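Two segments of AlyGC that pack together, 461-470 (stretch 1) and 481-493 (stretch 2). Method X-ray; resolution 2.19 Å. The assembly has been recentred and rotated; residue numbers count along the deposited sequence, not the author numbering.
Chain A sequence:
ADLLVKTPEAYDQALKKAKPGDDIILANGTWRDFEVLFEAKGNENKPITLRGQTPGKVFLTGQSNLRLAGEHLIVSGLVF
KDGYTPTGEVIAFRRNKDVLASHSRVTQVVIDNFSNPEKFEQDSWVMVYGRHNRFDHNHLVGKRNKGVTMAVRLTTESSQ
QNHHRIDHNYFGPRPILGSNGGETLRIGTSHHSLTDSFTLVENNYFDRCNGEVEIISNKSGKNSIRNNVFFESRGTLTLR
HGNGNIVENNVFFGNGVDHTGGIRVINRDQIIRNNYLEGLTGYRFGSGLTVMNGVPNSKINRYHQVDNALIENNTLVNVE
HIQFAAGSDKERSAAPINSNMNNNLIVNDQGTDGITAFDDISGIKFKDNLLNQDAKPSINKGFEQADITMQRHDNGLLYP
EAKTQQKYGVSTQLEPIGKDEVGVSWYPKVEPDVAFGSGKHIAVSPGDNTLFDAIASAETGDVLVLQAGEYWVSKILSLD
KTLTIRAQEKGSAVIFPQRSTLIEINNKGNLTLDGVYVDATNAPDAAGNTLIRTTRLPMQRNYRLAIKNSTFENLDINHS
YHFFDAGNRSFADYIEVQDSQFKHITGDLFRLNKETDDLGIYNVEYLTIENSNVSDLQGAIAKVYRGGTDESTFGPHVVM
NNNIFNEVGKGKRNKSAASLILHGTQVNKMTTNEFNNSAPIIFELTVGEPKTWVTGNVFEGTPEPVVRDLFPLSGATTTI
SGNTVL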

ATOM      1  N   GLY A 461      12.115   0.756  24.806  1.00 27.68           N
ATOM      2  CA  GLY A 461      13.382   0.259  25.298  1.00 25.57           C
ATOM      3  C   GLY A 461      13.278  -0.879  26.298  1.00 28.01           C
ATOM      4  O   GLY A 461      14.304  -1.467  26.639  1.00 29.24           O
ATOM      5  N   ASP A 462      12.079  -1.223  26.758  1.00 30.19           N
ATOM      6  CA  ASP A 462      11.931  -2.251  27.782  1.00 30.05           C
ATOM      7  C   ASP A 462      12.250  -3.636  27.227  1.00 31.50           C
ATOM      8  O   ASP A 462      12.310  -3.846  26.013  1.00 28.40           O
ATOM      9  N   VAL A 463      12.451  -4.591  28.139  1.00 31.59           N
ATOM     10  CA  VAL A 463      12.697  -5.990  27.790  1.00 28.07           C
ATOM     11  C   VAL A 463      11.659  -6.844  28.500  1.00 32.88           C
ATOM     12  O   VAL A 463      11.591  -6.856  29.731  1.00 31.02           O
ATOM     13  N   LEU A 464      10.848  -7.550  27.724  1.00 31.65           N
ATOM     14  CA  LEU A 464       9.869  -8.478  28.266  1.00 32.00           C
ATOM     15  C   LEU A 464      10.524  -9.849  28.413  1.00 36.52           C
ATOM     16  O   LEU A 464      11.090 -10.379  27.451  1.00 35.02           O
ATOM     17  N   VAL A 465      10.465 -10.408  29.624  1.00 38.22           N
ATOM     18  CA  VAL A 465      11.091 -11.685  29.952  1.00 37.49           C
ATOM     19  C   VAL A 465       9.967 -12.680  30.210  1.00 37.17           C
ATOM     20  O   VAL A 465       9.318 -12.641  31.262  1.00 35.93           O
ATOM     21  N   LEU A 466       9.719 -13.563  29.244  1.00 35.84           N
ATOM     22  CA  LEU A 466       8.609 -14.502  29.335  1.00 36.86           C
ATOM     23  C   LEU A 466       9.029 -15.714  30.153  1.00 41.32           C
ATOM     24  O   LEU A 466      10.051 -16.349  29.866  1.00 39.70           O
ATOM     25  N   GLN A 467       8.242 -16.033  31.172  1.00 40.33           N
ATOM     26  CA  GLN A 467       8.485 -17.244  31.930  1.00 39.79           C
ATOM     27  C   GLN A 467       8.054 -18.452  31.106  1.00 41.46           C
ATOM     28  O   GLN A 467       7.370 -18.327  30.087  1.00 36.56           O
ATOM     29  N   ALA A 468       8.477 -19.633  31.549  1.00 38.57           N
ATOM     30  CA  ALA A 468       8.204 -20.852  30.802  1.00 36.27           C
ATOM     31  C   ALA A 468       6.706 -21.090  30.685  1.00 33.52           C
ATOM     32  O   ALA A 468       5.940 -20.756  31.588  1.00 39.28           O
ATOM     33  N   GLY A 469       6.285 -21.641  29.556  1.00 36.84           N
ATOM     34  CA  GLY A 469       4.892 -21.976  29.374  1.00 35.81           C
ATOM     35  C   GLY A 469       4.408 -21.603  27.986  1.00 36.15           C
ATOM     36  O   GLY A 469       5.200 -21.439  27.060  1.00 39.93           O
ATOM     37  N   GLU A 470       3.089 -21.465  27.866  1.00 35.70           N
ATOM     38  CA  GLU A 470       2.402 -21.299  26.591  1.00 38.56           C
ATOM     39  C   GLU A 470       1.777 -19.910  26.518  1.00 39.53           C
ATOM     40  O   GLU A 470       1.101 -19.482  27.455  1.00 40.00           O
ATOM     41  N   LYS A 481       6.725   0.842  19.660  1.00 25.10           N
ATOM     42  CA  LYS A 481       7.831   1.297  20.486  1.00 23.72           C
ATOM     43  C   LYS A 481       9.006   0.351  20.269  1.00 24.82           C
ATOM     44  O   LYS A 481       8.904  -0.635  19.535  1.00 24.82           O
ATOM     45  N   THR A 482      10.126   0.641  20.918  1.00 24.12           N
ATOM     46  CA  THR A 482      11.281  -0.247  20.852  1.00 22.54           C
ATOM     47  C   THR A 482      11.167  -1.277  21.972  1.00 27.10           C
ATOM     48  O   THR A 482      10.994  -0.918  23.142  1.00 25.30           O
ATOM     49  N   LEU A 483      11.241  -2.555  21.613  1.00 25.73           N
ATOM     50  CA  LEU A 483      10.924  -3.600  22.579  1.00 26.21           C
ATOM     51  C   LEU A 483      11.746  -4.846  22.300  1.00 26.05           C
ATOM     52  O   LEU A 483      12.001  -5.180  21.142  1.00 27.39           O
ATOM     53  N   THR A 484      12.151  -5.531  23.368  1.00 30.23           N
ATOM     54  CA  THR A 484      12.778  -6.846  23.288  1.00 27.86           C
ATOM     55  C   THR A 484      11.867  -7.863  23.960  1.00 28.94           C
ATOM     56  O   THR A 484      11.428  -7.655  25.094  1.00 34.73           O
ATOM     57  N   ILE A 485      11.572  -8.951  23.260  1.00 26.19           N
ATOM     58  CA  ILE A 485      10.826 -10.070  23.818  1.00 27.79           C
ATOM     59  C   ILE A 485      11.810 -11.221  24.020  1.00 30.61           C
ATOM     60  O   ILE A 485      12.317 -11.797  23.049  1.00 29.97           O
ATOM     61  N   ARG A 486      12.104 -11.542  25.281  1.00 32.69           N
ATOM     62  CA  ARG A 486      13.152 -12.493  25.637  1.00 33.68           C
ATOM     63  C   ARG A 486      12.577 -13.624  26.476  1.00 33.09           C
ATOM     64  O   ARG A 486      11.861 -13.374  27.449  1.00 35.19           O
ATOM     65  N   ALA A 487      12.894 -14.860  26.112  1.00 31.51           N
ATOM     66  CA  ALA A 487      12.522 -15.997  26.947  1.00 38.21           C
ATOM     67  C   ALA A 487      13.447 -16.071  28.153  1.00 37.32           C
ATOM     68  O   ALA A 487      14.666 -15.931  28.022  1.00 38.88           O
ATOM     69  N   GLN A 488      12.870 -16.294  29.300  1.00 41.45           N
ATOM     70  CA  GLN A 488      13.627 -16.441  30.504  1.00 45.09           C
ATOM     71  C   GLN A 488      14.587 -17.597  30.298  1.00 42.11           C
ATOM     72  O   GLN A 488      15.716 -17.536  30.650  1.00 46.23           O
ATOM     73  N   GLU A 489      14.114 -18.650  29.679  1.00 43.79           N
ATOM     74  CA  GLU A 489      14.933 -19.791  29.386  1.00 47.96           C
ATOM     75  C   GLU A 489      14.605 -20.283  27.975  1.00 46.27           C
ATOM     76  O   GLU A 489      13.523 -20.723  27.707  1.00 41.79           O
ATOM     77  N   LYS A 490      15.567 -20.182  27.088  1.00 47.98           N
ATOM     78  CA  LYS A 490      15.399 -20.537  25.682  1.00 56.81           C
ATOM     79  C   LYS A 490      14.650 -21.808  25.300  1.00 51.49           C
ATOM     80  O   LYS A 490      15.066 -22.868  25.659  1.00 55.39           O
ATOM     81  N   GLY A 491      13.556 -21.678  24.557  1.00 47.13           N
ATOM     82  CA  GLY A 491      12.824 -22.800  24.084  1.00 43.35           C
ATOM     83  C   GLY A 491      11.782 -23.153  25.092  1.00 44.06           C
ATOM     84  O   GLY A 491      11.039 -24.058  24.854  1.00 47.29           O
ATOM     85  N   SER A 492      11.721 -22.456  26.212  1.00 41.84           N
ATOM     86  CA  SER A 492      10.720 -22.763  27.205  1.00 42.55           C
ATOM     87  C   SER A 492       9.506 -21.859  27.127  1.00 39.48           C
ATOM     88  O   SER A 492       8.567 -22.100  27.817  1.00 39.85           O
ATOM     89  N   ALA A 493       9.529 -20.828  26.292  1.00 37.96           N
ATOM     90  CA  ALA A 493       8.364 -19.960  26.126  1.00 33.20           C
ATOM     91  C   ALA A 493       7.863 -20.211  24.741  1.00 32.48           C
ATOM     92  O   ALA A 493       8.523 -19.917  23.811  1.00 34.87           O
TER

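The strand ending at Leu 466 and strand 482-487 of AlyGC run parallel, and their backbones satisfy one another in a regular ladder. Thr 484 N donates to Asp 462 O (3.1 Å) and Thr 484 O accepts from Leu 464 N (2.7 Å); Leu 464 O then takes Arg 486 N (2.7 Å), Arg 486 O takes Leu 466 N (2.8 Å), and Leu 466 O takes Gln 488 N (2.9 Å). Before the ladder, Gly 461 N donates to Thr 482 O (2.6 Å); after it, Gly 469 N donates to Ser 492 O (2.9 Å).

With the backbone so paired, side chains alternate between two faces. One carries Leu 464 (m, p), Leu 466 (m, t), Leu 483, Ile 485 (m, t) and Ala 493, an apolar cluster: Leu 464 CD2 lies 3.9 Å from Leu 483 CD2, Leu 466 CD1 3.8 Å from Ile 485 CG2, and Leu 466 CB 4.0 Å from Ala 493 CB. The other face holds Val 463 (t), Val 465 (t), Thr 484 (m) and Arg 486. Val 463 CG2 reaches Thr 484 CB at 3.8 Å, while its CG1 covers one face of the Arg 486 guanidinium, 3.9 Å from CZ; Arg 486 NE is hydrogen-bonded elsewhere in the structure. Val 465 CG1 meets Gln 488 CB at 3.9 Å.

Two waters extend the polar network. Water 1 donates to Asp 462 O (2.7 Å), giving that carbonyl a second partner, and hydrogen-bonds Thr 484 OG1 (2.9 Å). Water 2 links the stretches where the second stretch turns: it donates to Leu 466 O (2.9 Å) and Ser 492 OG (2.6 Å) and accepts from Glu 489 N (2.8 Å). Ser 492 (p) closes the type II turn, its N and OG both donating to Glu 489 O, at 2.9 Å and a very short 2.4 Å.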

ATOM      1  CB  ASP A 462      10.515  -2.243  28.349  1.00 25.93           C
ATOM      2  CG  ASP A 462      10.295  -1.117  29.322  1.00 34.17           C
ATOM      3  OD1 ASP A 462      11.293  -0.453  29.665  1.00 35.61           O
ATOM      4  OD2 ASP A 462       9.137  -0.895  29.747  1.00 36.31           O
ATOM      5  CB  VAL A 463      14.117  -6.443  28.158  1.00 29.79           C
ATOM      6  CG1 VAL A 463      14.310  -7.917  27.821  1.00 33.12           C
ATOM      7  CG2 VAL A 463      15.146  -5.605  27.435  1.00 28.03           C
ATOM      8  CB  LEU A 464       8.639  -8.553  27.359  1.00 34.41           C
ATOM      9  CG  LEU A 464       7.515  -7.500  27.454  1.00 34.97           C
ATOM     10  CD1 LEU A 464       8.033  -6.082  27.529  1.00 36.65           C
ATOM     11  CD2 LEU A 464       6.529  -7.635  26.286  1.00 31.79           C
ATOM     12  CB  VAL A 465      12.032 -11.571  31.154  1.00 36.39           C
ATOM     13  CG1 VAL A 465      12.845 -12.835  31.299  1.00 39.54           C
ATOM     14  CG2 VAL A 465      12.940 -10.371  30.989  1.00 33.91           C
ATOM     15  CB  LEU A 466       8.149 -14.951  27.946  1.00 37.06           C
ATOM     16  CG  LEU A 466       8.074 -13.948  26.798  1.00 37.69           C
ATOM     17  CD1 LEU A 466       7.636 -14.638  25.518  1.00 31.62           C
ATOM     18  CD2 LEU A 466       7.142 -12.814  27.138  1.00 33.59           C
ATOM     19  CB  GLN A 467       7.746 -17.184  33.262  1.00 42.84           C
ATOM     20  CG  GLN A 467       8.034 -15.913  34.060  1.00 46.09           C
ATOM     21  CD  GLN A 467       6.941 -15.592  35.070  1.00 56.64           C
ATOM     22  OE1 GLN A 467       5.793 -16.010  34.914  1.00 62.75           O
ATOM     23  NE2 GLN A 467       7.287 -14.831  36.101  1.00 62.55           N
ATOM     24  CB  ALA A 468       8.874 -22.042  31.486  1.00 41.34           C
ATOM     25  CB  GLU A 470       1.328 -22.383  26.403  1.00 34.86           C
ATOM     26  CG  GLU A 470       1.902 -23.797  26.213  1.00 39.10           C
ATOM     27  CD  GLU A 470       0.857 -24.852  25.827  1.00 41.84           C
ATOM     28  OE1 GLU A 470      -0.338 -24.684  26.142  1.00 37.73           O
ATOM     29  OE2 GLU A 470       1.233 -25.859  25.187  1.00 43.35           O
ATOM     30  CB  LYS A 481       7.410   1.362  21.954  1.00 25.06           C
ATOM     31  CG  LYS A 481       7.242  -0.006  22.593  1.00 30.54           C
ATOM     32  CD  LYS A 481       6.328   0.026  23.810  1.00 30.52           C
ATOM     33  CE  LYS A 481       4.891   0.160  23.392  1.00 36.20           C
ATOM     34  NZ  LYS A 481       3.947  -0.006  24.534  1.00 37.03           N
ATOM     35  CB  THR A 482      12.586   0.547  20.955  1.00 22.88           C
ATOM     36  OG1 THR A 482      12.710   1.429  19.818  1.00 24.82           O
ATOM     37  CG2 THR A 482      13.783  -0.384  21.002  1.00 20.85           C
ATOM     38  CB  LEU A 483       9.432  -3.945  22.527  1.00 26.21           C
ATOM     39  CG  LEU A 483       8.774  -4.418  23.817  1.00 32.23           C
ATOM     40  CD1 LEU A 483       8.562  -3.246  24.774  1.00 29.52           C
ATOM     41  CD2 LEU A 483       7.458  -5.120  23.510  1.00 35.68           C
ATOM     42  CB  THR A 484      14.158  -6.858  23.953  1.00 28.28           C
ATOM     43  OG1 THR A 484      15.039  -5.967  23.259  1.00 31.12           O
ATOM     44  CG2 THR A 484      14.754  -8.247  23.914  1.00 29.93           C
ATOM     45  CB  ILE A 485       9.649 -10.466  22.920  1.00 28.68           C
ATOM     46  CG1 ILE A 485       8.720  -9.258  22.738  1.00 24.42           C
ATOM     47  CG2 ILE A 485       8.907 -11.640  23.515  1.00 27.17           C
ATOM     48  CD1 ILE A 485       7.473  -9.543  21.981  1.00 22.42           C
ATOM     49  CB  ARG A 486      14.275 -11.796  26.411  1.00 33.04           C
ATOM     50  CG  ARG A 486      15.374 -12.728  26.912  1.00 40.60           C
ATOM     51  CD  ARG A 486      16.415 -11.960  27.688  1.00 38.33           C
ATOM     52  NE  ARG A 486      17.034 -10.943  26.846  1.00 47.70           N
ATOM     53  CZ  ARG A 486      17.669  -9.865  27.302  1.00 48.17           C
ATOM     54  NH1 ARG A 486      17.775  -9.654  28.612  1.00 46.04           N
ATOM     55  NH2 ARG A 486      18.195  -8.994  26.446  1.00 44.61           N
ATOM     56  CB  ALA A 487      12.594 -17.304  26.157  1.00 38.39           C
ATOM     57  CB  GLN A 488      12.665 -16.723  31.602  1.00 45.43           C
ATOM     58  CG  GLN A 488      13.295 -17.244  32.838  1.00 55.58           C
ATOM     59  CD  GLN A 488      13.450 -16.172  33.824  1.00 58.48           C
ATOM     60  OE1 GLN A 488      12.486 -15.695  34.351  1.00 61.28           O
ATOM     61  NE2 GLN A 488      14.657 -15.771  34.061  1.00 67.47           N
ATOM     62  CB  GLU A 489      14.695 -20.852  30.436  1.00 50.54           C
ATOM     63  CG  GLU A 489      15.143 -22.210  30.009  1.00 61.32           C
ATOM     64  CD  GLU A 489      16.391 -22.647  30.718  1.00 74.63           C
ATOM     65  OE1 GLU A 489      17.455 -22.499  30.122  1.00 80.13           O
ATOM     66  OE2 GLU A 489      16.299 -23.154  31.854  1.00 71.63           O
ATOM     67  CB  LYS A 490      16.759 -20.582  25.025  1.00 20.00           C
ATOM     68  CG  LYS A 490      16.712 -20.614  23.523  1.00 20.00           C
ATOM     69  CD  LYS A 490      17.799 -21.478  22.959  1.00 20.00           C
ATOM     70  CE  LYS A 490      19.066 -20.682  22.748  1.00 20.00           C
ATOM     71  NZ  LYS A 490      20.094 -21.513  22.076  1.00 20.00           N
ATOM     72  CB  SER A 492      11.291 -22.776  28.605  1.00 39.52           C
ATOM     73  OG  SER A 492      11.671 -21.498  28.987  1.00 46.96           O
ATOM     74  CB  ALA A 493       8.701 -18.513  26.308  1.00 35.28           C
TER
HETATM   75  O   HOH W   1      14.225  -3.342  24.128  1.00 27.36           O
HETATM   76  O   HOH W   2      11.344 -18.977  29.686  1.00 45.44           O